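Local coordinates for protein alpha-1,2-mannosidase (Bacteroides thetaiotaomicron, PDB 2WW2) that hydrolyses alpha-mannosides with inversion of configuration, as a calcium-dependent glycoside hydrolase of family 92 in a human gut symbiont, at residues A[157-161]-A[162-166]; A[210-213]-A[214-217]; A[689-693]-A[694-698]. All coordinates share one frame; numbering follows the deposited sequence.

The three contacts are local turns, met in the order 1, 2, 3 along the chain. Contacts 1 and 2 belong to the N-terminal domain, a beta-sandwich in this family, and their centres lie about 15 Å apart. Strand 154-159 of contact 1 pairs with strand 209-212 of contact 2, and I158 CD1 packs 3.9 Å from A217 CB, so hairpin and arch share one patch of the sandwich interior. Contact 3 belongs to the catalytic region, on the opposite side of the chain's centre, about 66 Å from either of the others between centres. The chain thus carries structural turns at two remote ends of the molecule.

Contact 1 (A[157-161]-A[162-166]); sequences TIEPE and KRLVK
E159 sets CG anti to its own carbonyl carbon (chi1 -61°) and then runs out extended, while K162 folds back at its last torsion (chi4 76°), which brings its NZ to 2.8 Å from E159 OE2. The two belong to an antiparallel beta hairpin, strands 157-159 and 164-166, whose four-residue connection ends in a G1 beta bulge: R163 and L164 both face E159. R163 has a positive phi of 60°, the conformation that gives the first bulge position its usual preference for glycine. Backbone bonds T157 N to K166 O (2.8 Å) and E159 N to L164 O (2.9 Å) join the strands, and R163 N reaches back to P160 O at 2.9 Å. I158 and V165 turn their branched methyls to the buried face, lying side by side with CG2 atoms 4.2 Å apart, as suits beta-branched residues in the sandwich interior, V165 facing L219 and I158 facing A217. On the other face, shared with T157 and L164, the long charged chains of E159 and K166 suit the more exposed setting. K166 NZ makes a long salt bridge to E159 OE1, 3.9 Å away. An alanine in place of E159 would remove the carboxylate, and K162 would probably be left with its long bridge to E161 alone in this network while K166 lost its mate. K162 NZ meets E159 OE2 from above the carboxylate plane rather than within it.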
loop_
_atom_site.group_PDB
_atom_site.type_symbol
_atom_site.label_atom_id
_atom_site.label_comp_id
_atom_site.label_asym_id
_atom_site.label_seq_id
_atom_site.Cartn_x
_atom_site.Cartn_y
_atom_site.Cartn_z
ATOM N N THR A 157 53.380 -20.820 -0.666
ATOM C CA THR A 157 54.777 -21.080 -0.984
ATOM C C THR A 157 54.991 -20.902 -2.484
ATOM O O THR A 157 54.206 -21.384 -3.292
ATOM C CB THR A 157 55.206 -22.496 -0.540
ATOM O OG1 THR A 157 55.038 -22.621 0.877
ATOM C CG2 THR A 157 56.667 -22.757 -0.893
ATOM N N ILE A 158 56.044 -20.187 -2.849
ATOM C CA ILE A 158 56.359 -19.960 -4.254
ATOM C C ILE A 158 57.589 -20.768 -4.597
ATOM O O ILE A 158 58.524 -20.830 -3.813
ATOM C CB ILE A 158 56.714 -18.477 -4.521
ATOM C CG1 ILE A 158 55.656 -17.539 -3.941
ATOM C CG2 ILE A 158 56.942 -18.229 -6.045
ATOM C CD1 ILE A 158 56.012 -16.065 -4.073
ATOM N N GLU A 159 57.588 -21.389 -5.772
ATOM C CA GLU A 159 58.773 -22.059 -6.284
ATOM C C GLU A 159 59.053 -21.461 -7.652
ATOM O O GLU A 159 58.689 -22.027 -8.674
ATOM C CB GLU A 159 58.544 -23.568 -6.369
ATOM C CG GLU A 159 58.242 -24.188 -5.005
ATOM C CD GLU A 159 58.051 -25.687 -5.076
ATOM O OE1 GLU A 159 56.899 -26.148 -5.214
ATOM O OE2 GLU A 159 59.062 -26.415 -5.008
ATOM N N PRO A 160 59.688 -20.282 -7.659
ATOM C CA PRO A 160 59.808 -19.484 -8.878
ATOM C C PRO A 160 60.478 -20.267 -9.998
ATOM O O PRO A 160 60.043 -20.189 -11.158
ATOM C CB PRO A 160 60.677 -18.282 -8.455
ATOM C CG PRO A 160 61.286 -18.652 -7.126
ATOM C CD PRO A 160 60.380 -19.680 -6.501
ATOM N N GLU A 161 61.514 -21.032 -9.662
ATOM C CA GLU A 161 62.233 -21.794 -10.687
ATOM C C GLU A 161 61.343 -22.863 -11.340
ATOM O O GLU A 161 61.529 -23.194 -12.506
ATOM C CB GLU A 161 63.565 -22.380 -10.143
ATOM C CG GLU A 161 63.436 -23.598 -9.209
ATOM C CD GLU A 161 62.787 -23.293 -7.845
ATOM O OE1 GLU A 161 62.479 -22.120 -7.543
ATOM O OE2 GLU A 161 62.595 -24.250 -7.063
ATOM N N LYS A 162 60.353 -23.371 -10.610
ATOM C CA LYS A 162 59.399 -24.316 -11.190
ATOM C C LYS A 162 58.128 -23.617 -11.701
ATOM O O LYS A 162 57.220 -24.263 -12.232
ATOM C CB LYS A 162 59.002 -25.383 -10.169
ATOM C CG LYS A 162 60.155 -26.194 -9.608
ATOM C CD LYS A 162 59.667 -27.561 -9.176
ATOM C CE LYS A 162 60.690 -28.242 -8.286
ATOM N NZ LYS A 162 60.629 -27.612 -6.938
ATOM N N ARG A 163 58.059 -22.301 -11.532
ATOM C CA ARG A 163 56.877 -21.549 -11.965
ATOM C C ARG A 163 55.620 -22.036 -11.247
ATOM O O ARG A 163 54.529 -21.992 -11.819
ATOM C CB ARG A 163 56.689 -21.667 -13.479
ATOM C CG ARG A 163 57.849 -21.066 -14.299
ATOM C CD ARG A 163 57.676 -21.384 -15.780
ATOM N NE ARG A 163 58.011 -22.777 -16.045
ATOM C CZ ARG A 163 57.182 -23.691 -16.554
ATOM N NH1 ARG A 163 55.931 -23.372 -16.899
ATOM N NH2 ARG A 163 57.629 -24.932 -16.751
ATOM N N LEU A 164 55.779 -22.495 -10.000
ATOM C CA LEU A 164 54.667 -23.036 -9.232
ATOM C C LEU A 164 54.345 -22.182 -8.021
ATOM O O LEU A 164 55.248 -21.605 -7.406
ATOM C CB LEU A 164 54.985 -24.455 -8.716
ATOM C CG LEU A 164 55.124 -25.592 -9.729
ATOM C CD1 LEU A 164 55.461 -26.928 -9.018
ATOM C CD2 LEU A 164 53.852 -25.710 -10.575
ATOM N N VAL A 165 53.064 -22.122 -7.663
ATOM C CA VAL A 165 52.665 -21.575 -6.364
ATOM C C VAL A 165 51.733 -22.572 -5.701
ATOM O O VAL A 165 50.834 -23.093 -6.344
ATOM C CB VAL A 165 51.956 -20.204 -6.485
ATOM C CG1 VAL A 165 51.309 -19.814 -5.150
ATOM C CG2 VAL A 165 52.949 -19.123 -6.918
ATOM N N LYS A 166 51.952 -22.859 -4.424
ATOM C CA LYS A 166 51.049 -23.744 -3.698
ATOM C C LYS A 166 50.612 -23.030 -2.430
ATOM O O LYS A 166 51.277 -22.093 -1.992
ATOM C CB LYS A 166 51.761 -25.055 -3.347
ATOM C CG LYS A 166 52.200 -25.839 -4.593
ATOM C CD LYS A 166 52.904 -27.152 -4.235
ATOM C CE LYS A 166 53.327 -27.877 -5.508
ATOM N NZ LYS A 166 54.257 -28.997 -5.209
#

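Contact 2 (A[210-213]-A[214-217]); sequences VAAD and YTCA
V210 opens the contact by lying alongside T215 with its side chain running the opposite way, its CG1 3.8 Å from T215 CB and its CG2 3.8 Å from T215 CG2. The turn is a beta arch: strand 209-212 pairs with strand 154-159, whereas strand 216-221 pairs with 143-148 and 194-198, so the chain passes between different strand pairings of the sandwich and the two arms meet through side chains. The two methyls of a branched valine let it touch T215 at two points. A211 turns its small methyl the other way, against S155, though its backbone C still passes 3.9 Å from T215 CG2. A212 comes closer: its N lies 3.3 Å from T215 CG2, and its CB sits 3.8 Å from Y214 O and 3.9 Å from T215 CG2. The small methyl suits so close an approach. D213 makes the bend, and its OD1 accepts a hydrogen bond from the backbone of G152, a fitting task for an aspartate at a solvent-facing corner. Next to it, Y214 leads its ring away from the arch, and its OH is hydrogen-bonded to D148 OD2 and the backbone N of H93. T215 serves both needs of its place: with OG1 between the backbone N and the carbonyl carbon (chi1 61°), the hydroxyl bonds S154 while CG2 faces V210 and A212. The two arms are therefore joined to each other by van der Waals packing, and the polar side chains of the turn bond to other parts of the same chain.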
loop_
_atom_site.group_PDB
_atom_site.type_symbol
_atom_site.label_atom_id
_atom_site.label_comp_id
_atom_site.label_asym_id
_atom_site.label_seq_id
_atom_site.Cartn_x
_atom_site.Cartn_y
_atom_site.Cartn_z
ATOM N N VAL A 210 55.192 -17.939 3.154
ATOM C CA VAL A 210 54.520 -17.060 4.102
ATOM C C VAL A 210 53.362 -17.801 4.772
ATOM O O VAL A 210 52.725 -18.658 4.158
ATOM C CB VAL A 210 54.051 -15.727 3.424
ATOM C CG1 VAL A 210 53.003 -15.998 2.347
ATOM C CG2 VAL A 210 53.516 -14.740 4.471
ATOM N N ALA A 211 53.126 -17.515 6.048
ATOM C CA ALA A 211 51.942 -18.027 6.743
ATOM C C ALA A 211 51.571 -16.978 7.765
ATOM O O ALA A 211 52.425 -16.505 8.526
ATOM C CB ALA A 211 52.233 -19.373 7.430
ATOM N N ALA A 212 50.307 -16.589 7.766
ATOM C CA ALA A 212 49.789 -15.605 8.712
ATOM C C ALA A 212 48.279 -15.658 8.652
ATOM O O ALA A 212 47.708 -16.479 7.931
ATOM C CB ALA A 212 50.269 -14.211 8.341
ATOM N N ASP A 213 47.631 -14.778 9.401
ATOM C CA ASP A 213 46.183 -14.641 9.295
ATOM C C ASP A 213 45.777 -14.421 7.828
ATOM O O ASP A 213 44.952 -15.162 7.274
ATOM C CB ASP A 213 45.720 -13.472 10.165
ATOM C CG ASP A 213 44.236 -13.147 9.992
ATOM O OD1 ASP A 213 43.395 -14.081 9.937
ATOM O OD2 ASP A 213 43.924 -11.939 9.936
ATOM N N TYR A 214 46.366 -13.395 7.216
ATOM C CA TYR A 214 46.074 -13.017 5.830
ATOM C C TYR A 214 47.391 -13.094 5.062
ATOM O O TYR A 214 48.385 -12.498 5.490
ATOM C CB TYR A 214 45.533 -11.579 5.797
ATOM C CG TYR A 214 45.182 -11.035 4.415
ATOM C CD1 TYR A 214 44.615 -11.851 3.431
ATOM C CD2 TYR A 214 45.387 -9.695 4.110
ATOM C CE1 TYR A 214 44.292 -11.326 2.152
ATOM C CE2 TYR A 214 45.065 -9.174 2.871
ATOM C CZ TYR A 214 44.510 -9.987 1.895
ATOM O OH TYR A 214 44.210 -9.429 0.661
ATOM N N THR A 215 47.415 -13.811 3.937
ATOM C CA THR A 215 48.620 -13.882 3.110
ATOM C C THR A 215 48.304 -13.672 1.635
ATOM O O THR A 215 47.241 -14.084 1.158
ATOM C CB THR A 215 49.352 -15.244 3.234
ATOM O OG1 THR A 215 48.505 -16.323 2.802
ATOM C CG2 THR A 215 49.795 -15.505 4.680
ATOM N N CYS A 216 49.244 -13.038 0.934
ATOM C CA CYS A 216 49.226 -12.909 -0.514
ATOM C C CYS A 216 50.640 -13.135 -1.047
ATOM O O CYS A 216 51.633 -13.123 -0.292
ATOM C CB CYS A 216 48.737 -11.509 -0.933
ATOM S SG CYS A 216 47.055 -11.052 -0.329
ATOM N N ALA A 217 50.744 -13.343 -2.352
ATOM C CA ALA A 217 52.056 -13.486 -2.980
ATOM C C ALA A 217 51.950 -12.820 -4.317
ATOM O O ALA A 217 50.853 -12.763 -4.901
ATOM C CB ALA A 217 52.417 -14.947 -3.160
#

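Contact 3 (A[689-693]-A[694-698]); sequences ALLNG and QEFTR
L691 and Q694 bond to each other through both backbones, L691 N to Q694 O at 2.9 Å and Q694 N to L691 O at 3.0 Å, and so close a two-residue beta hairpin on a type I' turn. N692 and G693 occupy its corner, where both residues need positive phi, which asparagine tolerates and glycine favours. The Q694 chain bends at chi2 (-61°), bringing NE2 back over the turn to give a weak bond to N692 O. Water 2 donates to that same oxygen at 2.8 Å. Further along, F696 N donates to A689 O (2.9 Å), from above the carbonyl plane. Water 1 joins the same two residues, accepting from A689 N and donating to F696 O, each at 2.8 Å; R724 also bonds F696 O. Apolar contacts add to this: L691 CD2 lies 3.7 Å from F696 CD1, and A689 CB approaches the ring at its edge. R698 brings NH2 to 4.0 Å from L691 CD2 but forms its salt bridge with E705, on helix 703-707. Strand 694-695 is an outermost strand of a six-stranded mixed sheet, and 685-691 lies between it and strand 710-717, where L712 meets F696 and L714 meets A689.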
loop_
_atom_site.group_PDB
_atom_site.type_symbol
_atom_site.label_atom_id
_atom_site.label_comp_id
_atom_site.label_asym_id
_atom_site.label_seq_id
_atom_site.Cartn_x
_atom_site.Cartn_y
_atom_site.Cartn_z
ATOM N N ALA A 689 -6.240 -32.660 -25.107
ATOM C CA ALA A 689 -4.941 -33.337 -25.019
ATOM C C ALA A 689 -5.025 -34.822 -25.402
ATOM O O ALA A 689 -6.010 -35.501 -25.110
ATOM C CB ALA A 689 -4.349 -33.181 -23.619
ATOM N N LEU A 690 -3.997 -35.299 -26.097
ATOM C CA LEU A 690 -3.772 -36.721 -26.296
ATOM C C LEU A 690 -2.486 -37.128 -25.574
ATOM O O LEU A 690 -1.447 -36.464 -25.709
ATOM C CB LEU A 690 -3.658 -37.047 -27.788
ATOM C CG LEU A 690 -4.791 -36.635 -28.730
ATOM C CD1 LEU A 690 -4.409 -36.947 -30.168
ATOM C CD2 LEU A 690 -6.098 -37.347 -28.363
ATOM N N LEU A 691 -2.553 -38.194 -24.787
ATOM C CA LEU A 691 -1.353 -38.794 -24.228
ATOM C C LEU A 691 -1.110 -40.098 -24.969
ATOM O O LEU A 691 -1.947 -41.010 -24.918
ATOM C CB LEU A 691 -1.497 -39.050 -22.729
ATOM C CG LEU A 691 -0.330 -39.760 -22.045
ATOM C CD1 LEU A 691 0.999 -38.957 -22.166
ATOM C CD2 LEU A 691 -0.658 -40.013 -20.573
ATOM N N ASN A 692 0.003 -40.171 -25.693
ATOM C CA ASN A 692 0.290 -41.333 -26.513
ATOM C C ASN A 692 -0.912 -41.701 -27.389
ATOM O O ASN A 692 -1.229 -42.877 -27.590
ATOM C CB ASN A 692 0.738 -42.496 -25.625
ATOM C CG ASN A 692 1.946 -42.130 -24.764
ATOM O OD1 ASN A 692 1.936 -42.299 -23.543
ATOM N ND2 ASN A 692 2.978 -41.597 -25.397
ATOM N N GLY A 693 -1.563 -40.672 -27.931
ATOM C CA GLY A 693 -2.606 -40.859 -28.931
ATOM C C GLY A 693 -3.990 -41.114 -28.366
ATOM O O GLY A 693 -4.940 -41.283 -29.118
ATOM N N GLN A 694 -4.120 -41.145 -27.044
ATOM C CA GLN A 694 -5.429 -41.363 -26.417
ATOM C C GLN A 694 -5.918 -40.096 -25.726
ATOM O O GLN A 694 -5.132 -39.378 -25.113
ATOM C CB GLN A 694 -5.353 -42.499 -25.395
ATOM C CG GLN A 694 -4.495 -43.697 -25.823
ATOM C CD GLN A 694 -4.985 -44.378 -27.087
ATOM O OE1 GLN A 694 -6.190 -44.613 -27.263
ATOM N NE2 GLN A 694 -4.041 -44.716 -27.986
ATOM N N GLU A 695 -7.216 -39.822 -25.814
ATOM C CA GLU A 695 -7.784 -38.653 -25.144
ATOM C C GLU A 695 -7.336 -38.656 -23.681
ATOM O O GLU A 695 -7.378 -39.681 -23.020
ATOM C CB GLU A 695 -9.309 -38.676 -25.226
ATOM C CG GLU A 695 -9.997 -37.484 -24.568
ATOM C CD GLU A 695 -11.501 -37.555 -24.725
ATOM O OE1 GLU A 695 -11.989 -37.253 -25.834
ATOM O OE2 GLU A 695 -12.191 -37.944 -23.756
ATOM N N PHE A 696 -6.915 -37.501 -23.184
ATOM C CA PHE A 696 -6.296 -37.411 -21.866
ATOM C C PHE A 696 -6.871 -36.190 -21.182
ATOM O O PHE A 696 -6.790 -35.098 -21.720
ATOM C CB PHE A 696 -4.779 -37.277 -22.042
ATOM C CG PHE A 696 -4.030 -36.971 -20.774
ATOM C CD1 PHE A 696 -3.674 -37.991 -19.892
ATOM C CD2 PHE A 696 -3.638 -35.667 -20.491
ATOM C CE1 PHE A 696 -2.954 -37.715 -18.741
ATOM C CE2 PHE A 696 -2.917 -35.371 -19.336
ATOM C CZ PHE A 696 -2.569 -36.399 -18.459
ATOM N N THR A 697 -7.503 -36.386 -20.030
ATOM C CA THR A 697 -8.152 -35.283 -19.321
ATOM C C THR A 697 -7.653 -35.114 -17.876
ATOM O O THR A 697 -8.128 -34.229 -17.161
ATOM C CB THR A 697 -9.685 -35.443 -19.288
ATOM O OG1 THR A 697 -10.022 -36.604 -18.526
ATOM C CG2 THR A 697 -10.263 -35.591 -20.715
ATOM N N ARG A 698 -6.704 -35.943 -17.445
ATOM C CA ARG A 698 -6.142 -35.785 -16.096
ATOM C C ARG A 698 -5.319 -34.504 -15.999
ATOM O O ARG A 698 -4.706 -34.092 -16.980
ATOM C CB ARG A 698 -5.276 -36.986 -15.711
ATOM C CG ARG A 698 -6.086 -38.259 -15.560
ATOM C CD ARG A 698 -5.222 -39.424 -15.063
ATOM N NE ARG A 698 -4.161 -39.820 -15.988
ATOM C CZ ARG A 698 -4.295 -40.713 -16.970
ATOM N NH1 ARG A 698 -5.474 -41.301 -17.206
ATOM N NH2 ARG A 698 -3.248 -41.017 -17.735
HETATM O O HOH W 1 -8.324 -33.490 -23.440
HETATM O O HOH W 2 -1.025 -45.462 -26.603
#